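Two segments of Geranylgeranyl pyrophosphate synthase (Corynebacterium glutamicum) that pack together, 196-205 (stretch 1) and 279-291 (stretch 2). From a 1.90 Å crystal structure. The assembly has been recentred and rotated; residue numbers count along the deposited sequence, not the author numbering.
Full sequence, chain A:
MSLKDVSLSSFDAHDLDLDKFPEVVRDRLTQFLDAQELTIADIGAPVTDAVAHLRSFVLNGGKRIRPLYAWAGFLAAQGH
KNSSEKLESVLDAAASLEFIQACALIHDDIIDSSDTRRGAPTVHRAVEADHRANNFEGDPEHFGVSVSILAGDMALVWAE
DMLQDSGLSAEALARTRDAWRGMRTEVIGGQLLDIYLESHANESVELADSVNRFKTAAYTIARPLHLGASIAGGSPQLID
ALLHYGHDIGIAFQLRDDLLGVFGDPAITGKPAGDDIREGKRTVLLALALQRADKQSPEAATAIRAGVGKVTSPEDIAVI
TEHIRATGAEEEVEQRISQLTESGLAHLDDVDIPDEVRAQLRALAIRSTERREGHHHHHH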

ATOM      1  N   TYR A 196       0.518  14.678 -12.263  1.00 32.53           N
ATOM      2  CA  TYR A 196       0.005  15.118 -13.536  1.00 33.50           C
ATOM      3  C   TYR A 196       0.488  16.562 -13.770  1.00 33.04           C
ATOM      4  O   TYR A 196       1.031  16.890 -14.848  1.00 33.28           O
ATOM      5  N   LEU A 197       0.277  17.429 -12.782  1.00 31.85           N
ATOM      6  CA  LEU A 197       0.724  18.835 -12.968  1.00 31.68           C
ATOM      7  C   LEU A 197       2.207  18.931 -13.292  1.00 31.10           C
ATOM      8  O   LEU A 197       2.600  19.728 -14.175  1.00 31.69           O
ATOM      9  N   GLU A 198       3.032  18.143 -12.606  1.00 31.52           N
ATOM     10  CA  GLU A 198       4.475  18.177 -12.816  1.00 35.77           C
ATOM     11  C   GLU A 198       4.881  17.628 -14.164  1.00 38.74           C
ATOM     12  O   GLU A 198       5.795  18.154 -14.799  1.00 39.02           O
ATOM     13  N   SER A 199       4.201  16.566 -14.598  1.00 39.07           N
ATOM     14  CA  SER A 199       4.545  15.904 -15.833  1.00 40.34           C
ATOM     15  C   SER A 199       4.075  16.718 -17.046  1.00 40.61           C
ATOM     16  O   SER A 199       4.728  16.704 -18.091  1.00 41.44           O
ATOM     17  N   HIS A 200       2.955  17.424 -16.899  1.00 40.20           N
ATOM     18  CA  HIS A 200       2.382  18.245 -17.961  1.00 40.48           C
ATOM     19  C   HIS A 200       2.818  19.728 -17.856  1.00 40.65           C
ATOM     20  O   HIS A 200       2.285  20.593 -18.564  1.00 39.91           O
ATOM     21  N   ALA A 201       3.784  19.994 -16.967  1.00 40.50           N
ATOM     22  CA  ALA A 201       4.212  21.354 -16.629  1.00 40.75           C
ATOM     23  C   ALA A 201       2.988  22.270 -16.679  1.00 40.81           C
ATOM     24  O   ALA A 201       2.983  23.280 -17.357  1.00 40.02           O
ATOM     25  N   ASN A 202       1.936  21.871 -15.972  1.00 40.64           N
ATOM     26  CA  ASN A 202       0.646  22.562 -15.975  1.00 40.02           C
ATOM     27  C   ASN A 202       0.642  23.770 -15.009  1.00 39.75           C
ATOM     28  O   ASN A 202       1.195  23.682 -13.900  1.00 40.76           O
ATOM     29  N   GLU A 203       0.024  24.883 -15.422  1.00 37.47           N
ATOM     30  CA  GLU A 203       0.138  26.135 -14.665  1.00 36.97           C
ATOM     31  C   GLU A 203      -1.187  26.598 -14.040  1.00 36.38           C
ATOM     32  O   GLU A 203      -1.313  27.770 -13.649  1.00 36.09           O
ATOM     33  N   SER A 204      -2.174  25.701 -13.937  1.00 35.09           N
ATOM     34  CA  SER A 204      -3.471  26.079 -13.358  1.00 34.93           C
ATOM     35  C   SER A 204      -3.353  26.322 -11.850  1.00 35.44           C
ATOM     36  O   SER A 204      -2.865  25.433 -11.118  1.00 34.06           O
ATOM     37  N   VAL A 205      -3.839  27.482 -11.400  1.00 36.24           N
ATOM     38  CA  VAL A 205      -3.922  27.830  -9.967  1.00 37.01           C
ATOM     39  C   VAL A 205      -4.957  26.913  -9.310  1.00 38.30           C
ATOM     40  O   VAL A 205      -4.728  26.356  -8.214  1.00 36.91           O
ATOM     41  N   GLU A 279      13.363  21.111  -7.988  1.00 46.25           N
ATOM     42  CA  GLU A 279      12.516  19.930  -8.134  1.00 46.61           C
ATOM     43  C   GLU A 279      11.326  20.178  -9.074  1.00 45.07           C
ATOM     44  O   GLU A 279      10.622  19.244  -9.435  1.00 45.61           O
ATOM     45  N   GLY A 280      11.079  21.431  -9.456  1.00 43.01           N
ATOM     46  CA  GLY A 280       9.922  21.751 -10.310  1.00 41.02           C
ATOM     47  C   GLY A 280       8.530  21.566  -9.719  1.00 39.89           C
ATOM     48  O   GLY A 280       7.590  21.201 -10.443  1.00 39.93           O
ATOM     49  N   LYS A 281       8.366  21.827  -8.416  1.00 38.18           N
ATOM     50  CA  LYS A 281       7.031  21.703  -7.775  1.00 38.78           C
ATOM     51  C   LYS A 281       6.026  22.651  -8.421  1.00 37.03           C
ATOM     52  O   LYS A 281       6.332  23.837  -8.630  1.00 37.08           O
ATOM     53  N   ARG A 282       4.824  22.165  -8.686  1.00 34.40           N
ATOM     54  CA  ARG A 282       3.781  23.006  -9.269  1.00 34.28           C
ATOM     55  C   ARG A 282       2.873  23.659  -8.214  1.00 34.04           C
ATOM     56  O   ARG A 282       1.726  23.245  -7.995  1.00 34.37           O
ATOM     57  N   THR A 283       3.404  24.709  -7.594  1.00 31.56           N
ATOM     58  CA  THR A 283       2.756  25.351  -6.473  1.00 30.39           C
ATOM     59  C   THR A 283       1.772  26.442  -6.894  1.00 29.27           C
ATOM     60  O   THR A 283       1.780  26.939  -8.057  1.00 28.36           O
ATOM     61  N   VAL A 284       0.933  26.848  -5.949  1.00 27.67           N
ATOM     62  CA  VAL A 284       0.131  28.049  -6.129  1.00 28.15           C
ATOM     63  C   VAL A 284       1.041  29.286  -6.317  1.00 28.28           C
ATOM     64  O   VAL A 284       0.742  30.138  -7.165  1.00 28.21           O
ATOM     65  N   LEU A 285       2.125  29.365  -5.540  1.00 27.23           N
ATOM     66  CA  LEU A 285       3.136  30.437  -5.704  1.00 26.38           C
ATOM     67  C   LEU A 285       3.624  30.516  -7.170  1.00 27.61           C
ATOM     68  O   LEU A 285       3.608  31.604  -7.805  1.00 25.82           O
ATOM     69  N   LEU A 286       4.077  29.378  -7.700  1.00 27.73           N
ATOM     70  CA  LEU A 286       4.570  29.345  -9.083  1.00 28.81           C
ATOM     71  C   LEU A 286       3.496  29.697 -10.112  1.00 28.21           C
ATOM     72  O   LEU A 286       3.772  30.448 -11.059  1.00 27.88           O
ATOM     73  N   ALA A 287       2.277  29.188  -9.940  1.00 27.96           N
ATOM     74  CA  ALA A 287       1.207  29.480 -10.894  1.00 28.12           C
ATOM     75  C   ALA A 287       0.871  30.976 -10.926  1.00 28.48           C
ATOM     76  O   ALA A 287       0.740  31.577 -12.010  1.00 28.33           O
ATOM     77  N   LEU A 288       0.737  31.569  -9.745  1.00 27.85           N
ATOM     78  CA  LEU A 288       0.508  32.991  -9.617  1.00 28.12           C
ATOM     79  C   LEU A 288       1.710  33.813 -10.127  1.00 27.90           C
ATOM     80  O   LEU A 288       1.500  34.861 -10.764  1.00 27.85           O
ATOM     81  N   ALA A 289       2.947  33.348  -9.898  1.00 27.22           N
ATOM     82  CA  ALA A 289       4.121  34.075 -10.419  1.00 28.15           C
ATOM     83  C   ALA A 289       4.113  34.140 -11.950  1.00 29.18           C
ATOM     84  O   ALA A 289       4.501  35.164 -12.530  1.00 27.74           O
ATOM     85  N   LEU A 290       3.679  33.053 -12.590  1.00 29.35           N
ATOM     86  CA  LEU A 290       3.660  32.997 -14.053  1.00 29.60           C
ATOM     87  C   LEU A 290       2.512  33.814 -14.599  1.00 29.76           C
ATOM     88  O   LEU A 290       2.695  34.580 -15.545  1.00 29.18           O
ATOM     89  N   GLN A 291       1.346  33.698 -13.972  1.00 29.47           N
ATOM     90  CA  GLN A 291       0.187  34.548 -14.303  1.00 31.15           C
ATOM     91  C   GLN A 291       0.591  36.036 -14.345  1.00 30.42           C
ATOM     92  O   GLN A 291       0.305  36.783 -15.298  1.00 29.73           O
TER

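Packing of the 196-205 turn against the 279-291 segment, which together bury 610 Å² with no direct hydrogen bond between them. Arg 282 gives the contact its largest share: its CA-to-CB bond points toward stretch 1, and chi1 and chi2, both m, carry the aliphatic part past the end of the first helix toward the turn before chi3 (t) extends it. Arg 282 CG thus lies 3.6 Å from Leu 197 O and Arg 282 CD 3.2 Å from Asn 202 O. The guanidinium ends beside the turn, with Ala 201 CB over one face, 3.4 Å from Arg 282 NH2; Arg 282 NE is buried without a partner. Leu 197 (m, t) also points toward stretch 2, its CB 3.9 Å from Arg 282 CB. Glu 198 leaves the backbone sideways, but its m, t rotamer brings its end nearer: Glu 198 OE2 lies 4.0 Å from Lys 281 CA and accepts from water 1 (2.9 Å), which in turn accepts from Arg 282 N (2.8 Å), bridging the segments. Glu 198 CG lies 3.8 Å from Gly 280 O. Asn 202 points away; with chi1 t its OD1 accepts from Ser 204 N (2.8 Å), bracing the turn from within. Glu 203 (m, t) runs along the contact, its CD 3.7 Å from CD1 of Leu 290 (m, t), while its carboxylate oxygens are bonded elsewhere in the structure. The small Ala 287 allows close approach, its CB 3.4 Å from Glu 203 O; water 2 lies 2.7 Å from Glu 203 O and 2.8 Å from Ala 287 O, in place to link the two backbones. Val 205, chi1 t, places CG2 against a mixed surface: 3.6 Å from Ala 287 CB, 4.1 Å from CD2 of Leu 288 (m, t) and 3.5 Å from Gln 291 OE1. Thr 283 points away, and its p rotamer directs OG1 to accept from Leu 286 N (2.9 Å), capping the helix that presents Ala 287.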

ATOM      1  CB  TYR A 196      -1.527  15.026 -13.573  1.00 34.38           C
ATOM      2  CG  TYR A 196      -2.173  15.695 -14.764  1.00 43.18           C
ATOM      3  CD1 TYR A 196      -2.403  14.993 -15.967  1.00 36.11           C
ATOM      4  CD2 TYR A 196      -2.553  17.031 -14.705  1.00 35.92           C
ATOM      5  CE1 TYR A 196      -2.997  15.629 -17.077  1.00 43.47           C
ATOM      6  CE2 TYR A 196      -3.140  17.675 -15.803  1.00 43.56           C
ATOM      7  CZ  TYR A 196      -3.354  16.972 -16.980  1.00 37.33           C
ATOM      8  OH  TYR A 196      -3.936  17.616 -18.045  1.00 44.37           O
ATOM      9  CB  LEU A 197       0.363  19.707 -11.753  1.00 31.83           C
ATOM     10  CG  LEU A 197      -1.101  19.753 -11.281  1.00 38.93           C
ATOM     11  CD1 LEU A 197      -1.237  20.773 -10.143  1.00 32.61           C
ATOM     12  CD2 LEU A 197      -2.050  20.118 -12.388  1.00 33.00           C
ATOM     13  CB  GLU A 198       5.225  17.408 -11.737  1.00 38.07           C
ATOM     14  CG  GLU A 198       5.358  18.129 -10.428  1.00 56.80           C
ATOM     15  CD  GLU A 198       5.916  17.228  -9.343  1.00 40.24           C
ATOM     16  OE1 GLU A 198       5.925  15.985  -9.547  1.00 57.53           O
ATOM     17  OE2 GLU A 198       6.359  17.746  -8.296  1.00 57.10           O
ATOM     18  CB  SER A 199       3.968  14.474 -15.845  1.00 40.77           C
ATOM     19  OG  SER A 199       2.552  14.509 -15.959  1.00 47.13           O
ATOM     20  CB  HIS A 200       0.864  18.125 -17.936  1.00 41.53           C
ATOM     21  CG  HIS A 200       0.364  16.794 -18.418  1.00 44.55           C
ATOM     22  ND1 HIS A 200       0.658  15.608 -17.776  1.00 43.23           N
ATOM     23  CD2 HIS A 200      -0.376  16.459 -19.505  1.00 43.49           C
ATOM     24  CE1 HIS A 200       0.108  14.602 -18.439  1.00 44.57           C
ATOM     25  NE2 HIS A 200      -0.528  15.092 -19.488  1.00 43.88           N
ATOM     26  CB  ALA A 201       5.292  21.834 -17.617  1.00 40.62           C
ATOM     27  CB  ASN A 202      -0.434  21.532 -15.617  1.00 40.34           C
ATOM     28  CG  ASN A 202      -1.827  22.102 -15.609  1.00 31.25           C
ATOM     29  OD1 ASN A 202      -2.154  22.987 -14.802  1.00 41.80           O
ATOM     30  ND2 ASN A 202      -2.696  21.538 -16.451  1.00 41.24           N
ATOM     31  CB  GLU A 203       0.712  27.266 -15.563  1.00 36.35           C
ATOM     32  CG  GLU A 203       2.026  26.924 -16.274  1.00 33.84           C
ATOM     33  CD  GLU A 203       2.468  28.008 -17.262  1.00 37.53           C
ATOM     34  OE1 GLU A 203       1.792  29.057 -17.352  1.00 34.05           O
ATOM     35  OE2 GLU A 203       3.502  27.814 -17.930  1.00 34.77           O
ATOM     36  CB  SER A 204      -4.493  24.961 -13.565  1.00 35.56           C
ATOM     37  OG  SER A 204      -5.705  25.269 -12.893  1.00 40.13           O
ATOM     38  CB  VAL A 205      -4.332  29.305  -9.759  1.00 36.64           C
ATOM     39  CG1 VAL A 205      -4.436  29.632  -8.269  1.00 40.25           C
ATOM     40  CG2 VAL A 205      -3.305  30.249 -10.393  1.00 40.89           C
ATOM     41  CB  GLU A 279      12.005  19.500  -6.747  1.00 48.58           C
ATOM     42  CG  GLU A 279      11.598  18.037  -6.588  1.00 89.53           C
ATOM     43  CD  GLU A 279      12.418  17.302  -5.521  1.00 51.67           C
ATOM     44  OE1 GLU A 279      12.654  17.883  -4.433  1.00 89.73           O
ATOM     45  OE2 GLU A 279      12.819  16.141  -5.777  1.00 89.93           O
ATOM     46  CB  LYS A 281       7.097  22.009  -6.269  1.00 41.35           C
ATOM     47  CG  LYS A 281       7.799  20.956  -5.385  1.00 59.49           C
ATOM     48  CD  LYS A 281       6.822  19.948  -4.729  1.00 46.40           C
ATOM     49  CE  LYS A 281       6.002  20.531  -3.560  1.00 59.58           C
ATOM     50  NZ  LYS A 281       6.634  20.352  -2.200  1.00 48.09           N
ATOM     51  CB  ARG A 282       2.970  22.228 -10.312  1.00 34.97           C
ATOM     52  CG  ARG A 282       3.813  21.842 -11.498  1.00 35.23           C
ATOM     53  CD  ARG A 282       4.000  23.033 -12.413  1.00 37.08           C
ATOM     54  NE  ARG A 282       5.130  22.861 -13.315  1.00 35.47           N
ATOM     55  CZ  ARG A 282       5.558  23.793 -14.173  1.00 38.70           C
ATOM     56  NH1 ARG A 282       4.931  24.969 -14.294  1.00 35.99           N
ATOM     57  NH2 ARG A 282       6.612  23.536 -14.940  1.00 36.36           N
ATOM     58  CB  THR A 283       3.839  25.939  -5.537  1.00 29.87           C
ATOM     59  OG1 THR A 283       4.653  26.875  -6.271  1.00 26.87           O
ATOM     60  CG2 THR A 283       4.757  24.828  -5.005  1.00 26.83           C
ATOM     61  CB  VAL A 284      -0.826  28.266  -4.933  1.00 28.32           C
ATOM     62  CG1 VAL A 284      -1.406  29.688  -4.933  1.00 30.32           C
ATOM     63  CG2 VAL A 284      -1.971  27.192  -4.982  1.00 29.13           C
ATOM     64  CB  LEU A 285       4.347  30.189  -4.790  1.00 25.45           C
ATOM     65  CG  LEU A 285       5.559  31.140  -4.880  1.00 27.77           C
ATOM     66  CD1 LEU A 285       5.180  32.576  -4.513  1.00 24.99           C
ATOM     67  CD2 LEU A 285       6.781  30.682  -4.094  1.00 25.94           C
ATOM     68  CB  LEU A 286       5.255  27.998  -9.410  1.00 29.22           C
ATOM     69  CG  LEU A 286       5.809  27.846 -10.836  1.00 33.13           C
ATOM     70  CD1 LEU A 286       6.898  28.917 -11.194  1.00 29.56           C
ATOM     71  CD2 LEU A 286       6.313  26.400 -11.080  1.00 30.25           C
ATOM     72  CB  ALA A 287      -0.041  28.646 -10.592  1.00 28.15           C
ATOM     73  CB  LEU A 288       0.159  33.369  -8.175  1.00 29.31           C
ATOM     74  CG  LEU A 288      -1.177  32.870  -7.568  1.00 30.25           C
ATOM     75  CD1 LEU A 288      -1.180  33.119  -6.042  1.00 28.99           C
ATOM     76  CD2 LEU A 288      -2.381  33.552  -8.224  1.00 30.36           C
ATOM     77  CB  ALA A 289       5.426  33.465  -9.918  1.00 27.98           C
ATOM     78  CB  LEU A 290       3.634  31.560 -14.574  1.00 29.84           C
ATOM     79  CG  LEU A 290       4.937  30.790 -14.352  1.00 29.73           C
ATOM     80  CD1 LEU A 290       4.727  29.260 -14.568  1.00 30.07           C
ATOM     81  CD2 LEU A 290       6.048  31.339 -15.248  1.00 29.80           C
ATOM     82  CB  GLN A 291      -0.855  34.342 -13.212  1.00 33.74           C
ATOM     83  CG  GLN A 291      -2.280  34.683 -13.522  1.00 56.18           C
ATOM     84  CD  GLN A 291      -3.241  33.880 -12.637  1.00 36.44           C
ATOM     85  OE1 GLN A 291      -3.463  32.682 -12.871  1.00 56.46           O
ATOM     86  NE2 GLN A 291      -3.827  34.545 -11.640  1.00 55.89           N
TER
HETATM   87  O   HOH W   1       4.281  19.593  -7.627  1.00 38.81           O
HETATM   88  O   HOH W   2      -0.985  30.467 -13.939  1.00 36.21           O